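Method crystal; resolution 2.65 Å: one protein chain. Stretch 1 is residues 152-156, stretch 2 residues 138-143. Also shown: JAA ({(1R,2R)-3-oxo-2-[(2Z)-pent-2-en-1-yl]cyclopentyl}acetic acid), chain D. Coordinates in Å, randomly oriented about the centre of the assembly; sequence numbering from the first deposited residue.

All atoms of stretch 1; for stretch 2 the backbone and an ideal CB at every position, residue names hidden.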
# COMPACT_ATOMS: atom_id res chain seq x y z
N ASN A 152 -1.90 -8.38 -20.62
CA ASN A 152 -2.64 -9.64 -20.59
C ASN A 152 -2.85 -10.13 -19.17
O ASN A 152 -3.81 -10.87 -18.91
CB ASN A 152 -1.90 -10.70 -21.42
CG ASN A 152 -1.68 -10.26 -22.85
OD1 ASN A 152 -2.50 -9.55 -23.44
ND2 ASN A 152 -0.56 -10.69 -23.43
N LYS A 153 -1.98 -9.75 -18.24
CA LYS A 153 -2.16 -10.06 -16.83
C LYS A 153 -3.03 -9.04 -16.11
O LYS A 153 -3.15 -9.09 -14.88
CB LYS A 153 -0.80 -10.18 -16.13
CG LYS A 153 0.06 -11.32 -16.64
CD LYS A 153 1.30 -11.51 -15.79
CE LYS A 153 2.34 -12.37 -16.49
NZ LYS A 153 3.45 -11.54 -17.05
N TRP A 154 -3.63 -8.11 -16.84
CA TRP A 154 -4.57 -7.14 -16.32
C TRP A 154 -5.99 -7.62 -16.53
O TRP A 154 -6.24 -8.52 -17.34
CB TRP A 154 -4.37 -5.79 -17.00
CG TRP A 154 -3.05 -5.14 -16.72
CD1 TRP A 154 -1.96 -5.71 -16.14
CD2 TRP A 154 -2.69 -3.79 -17.02
NE1 TRP A 154 -0.93 -4.80 -16.06
CE2 TRP A 154 -1.36 -3.61 -16.59
CE3 TRP A 154 -3.36 -2.71 -17.60
CZ2 TRP A 154 -0.69 -2.40 -16.73
CZ3 TRP A 154 -2.69 -1.51 -17.74
CH2 TRP A 154 -1.37 -1.36 -17.30
N PRO A 155 -6.97 -7.06 -15.80
CA PRO A 155 -8.36 -7.47 -16.02
C PRO A 155 -8.86 -7.11 -17.39
O PRO A 155 -8.16 -6.50 -18.21
CB PRO A 155 -9.13 -6.71 -14.93
CG PRO A 155 -8.13 -6.37 -13.92
CD PRO A 155 -6.84 -6.15 -14.66
N SER A 156 -10.12 -7.46 -17.65
CA SER A 156 -10.62 -7.28 -19.00
C SER A 156 -12.07 -6.81 -19.05
O SER A 156 -12.44 -6.07 -19.97
CB SER A 156 -10.46 -8.58 -19.78
OG SER A 156 -10.68 -8.42 -21.18
N UNK A 138 -8.18 -8.99 -3.54
CA UNK A 138 -7.34 -7.94 -4.10
C UNK A 138 -6.88 -8.34 -5.50
O UNK A 138 -6.98 -9.50 -5.90
CB UNK A 138 -6.14 -7.67 -3.19
N UNK A 139 -6.37 -7.35 -6.23
CA UNK A 139 -5.70 -7.55 -7.51
C UNK A 139 -4.33 -6.90 -7.46
O UNK A 139 -4.16 -5.83 -6.86
CB UNK A 139 -6.53 -6.98 -8.66
N UNK A 140 -3.36 -7.53 -8.10
CA UNK A 140 -1.98 -7.03 -8.09
C UNK A 140 -1.41 -7.10 -9.50
O UNK A 140 -1.58 -8.11 -10.19
CB UNK A 140 -1.11 -7.83 -7.12
N UNK A 141 -0.74 -6.03 -9.92
CA UNK A 141 -0.12 -5.97 -11.24
C UNK A 141 1.04 -4.99 -11.19
O UNK A 141 1.11 -4.12 -10.31
CB UNK A 141 -1.13 -5.56 -12.31
N UNK A 142 1.95 -5.13 -12.15
CA UNK A 142 3.11 -4.26 -12.27
C UNK A 142 2.87 -3.20 -13.33
O UNK A 142 2.19 -3.43 -14.33
CB UNK A 142 4.36 -5.07 -12.60
N UNK A 143 3.46 -2.02 -13.11
CA UNK A 143 3.46 -0.93 -14.08
C UNK A 143 4.85 -0.60 -14.60
O UNK A 143 5.02 -0.39 -15.80
CB UNK A 143 2.84 0.32 -13.45
O01 JAA D . 0.08 -7.74 -2.56
O02 JAA D . 5.94 -5.63 -3.83
O03 JAA D . 6.47 -7.66 -3.28
C04 JAA D . 3.34 -6.91 -2.84
C05 JAA D . 2.08 -7.10 -1.83
C06 JAA D . 3.40 -8.25 -3.61
C07 JAA D . 2.18 -8.87 -3.40
C08 JAA D . 1.26 -7.82 -2.54
C09 JAA D . 1.42 -5.70 -1.44
C10 JAA D . 4.57 -6.69 -2.14
C11 JAA D . 2.12 -5.11 -0.22
C12 JAA D . 5.73 -6.66 -3.14
C13 JAA D . 1.44 -4.65 0.81
C14 JAA D . -0.08 -4.69 0.84
C15 JAA D . -0.55 -5.36 2.13

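Position 138 has extended backbone angles (-154/165), and nothing of stretch 1 lies within 5.5 Å of its ideal CB. Stretch 1 therefore sets no condition here, and many side chains would fit. The deposited residue is Tyr-138, at chi1 68° (p); its ring does not approach stretch 1, and its OH is hydrogen-bonded elsewhere in the structure.

At 139 the CA-to-CB bond points toward stretch 1, but the ideal CB again has no neighbour within 5.5 Å. A short side chain would not span this gap. Beyond it lie the carbonyl O of Lys-153 and the ring of Pro-155, an acceptor beside an apolar surface, so a long side chain ending in a donor suits, as does a large apolar one that leaves the carbonyl unused. The residue is Tyr-139, with chi1 -154° (t). Its OH donates to Lys-153 O at 2.6 Å, with the acceptor near the ring plane, as expected for a phenol. One ring face receives Pro-155: CG lies 4.0 Å from the ring centroid and 15° off the normal, a CH-pi contact, while Pro-155 CD comes to 3.8 Å from Tyr-139 CZ.

Position 140 reverses direction, as alternation along a strand predicts: CB points away from stretch 1 and toward the side where JAA lies. An apolar or aromatic group would suit the ligand's carbon skeleton. Phe-140 fills the place, its CZ 3.7 Å from JAA C06, which sits over one face of the ring.

At 141 CB turns back toward stretch 1 and reaches 3.8 Å from Trp-154 NE1. The indole offers a broad flat surface at short range, favouring an apolar side chain such as Val, Ile or Leu, or a flexible Met laid along the indole. Leu-141 is deposited, with chi1 61° (p). Its CD2 stands 4.0 Å from the centroid of the five-membered indole ring, 12° off the normal, and its CD1 is 3.7 Å from Trp-154 CE2.

Position 142 directs CB sideways, with no stretch 1 atom within 5.5 Å, so stretch 1 does not choose among polar, aromatic or aliphatic side chains here. In His-142 the backbone does the work: a water donates to His-142 O at 2.4 Å and accepts from Trp-154 NE1 at 2.7 Å, bridging a 3.8 Å separation between NE1 and that O.

At 143 CB also points sideways, beyond 5.5 Å, yet the six-membered part of the indole is accessible to a longer apolar chain; Ile, Leu or Met could serve. Leu-143 bends its end nearer, bringing CD2 to 4.2 Å from Trp-154 CZ2.

Stretch 2, residues 138-143: YYFLHL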
# COMPACT_ATOMS: atom_id res chain seq x y z
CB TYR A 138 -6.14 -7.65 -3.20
CG TYR A 138 -5.13 -8.78 -3.14
CD1 TYR A 138 -4.08 -8.84 -4.04
CD2 TYR A 138 -5.24 -9.78 -2.18
CE1 TYR A 138 -3.16 -9.87 -4.00
CE2 TYR A 138 -4.33 -10.82 -2.13
CZ TYR A 138 -3.29 -10.86 -3.04
OH TYR A 138 -2.38 -11.89 -3.00
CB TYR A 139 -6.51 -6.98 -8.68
CG TYR A 139 -6.20 -7.68 -9.99
CD1 TYR A 139 -5.08 -7.34 -10.73
CD2 TYR A 139 -7.02 -8.69 -10.46
CE1 TYR A 139 -4.79 -7.98 -11.92
CE2 TYR A 139 -6.74 -9.34 -11.65
CZ TYR A 139 -5.63 -8.98 -12.37
OH TYR A 139 -5.35 -9.63 -13.55
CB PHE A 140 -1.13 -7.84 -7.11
CG PHE A 140 0.30 -7.39 -7.03
CD1 PHE A 140 0.63 -6.16 -6.48
CD2 PHE A 140 1.33 -8.21 -7.48
CE1 PHE A 140 1.94 -5.75 -6.40
CE2 PHE A 140 2.65 -7.80 -7.40
CZ PHE A 140 2.96 -6.57 -6.86
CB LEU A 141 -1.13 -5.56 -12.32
CG LEU A 141 -1.83 -4.19 -12.22
CD1 LEU A 141 -1.04 -3.09 -12.93
CD2 LEU A 141 -3.25 -4.26 -12.75
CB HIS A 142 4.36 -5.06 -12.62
CG HIS A 142 4.88 -5.91 -11.50
ND1 HIS A 142 5.51 -5.37 -10.39
CD2 HIS A 142 4.86 -7.25 -11.31
CE1 HIS A 142 5.86 -6.35 -9.57
NE2 HIS A 142 5.48 -7.49 -10.10
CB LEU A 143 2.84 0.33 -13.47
CG LEU A 143 1.41 0.20 -12.97
CD1 LEU A 143 1.21 1.06 -11.73
CD2 LEU A 143 0.42 0.58 -14.06
O HOH W 1 1.67 -5.50 -15.53
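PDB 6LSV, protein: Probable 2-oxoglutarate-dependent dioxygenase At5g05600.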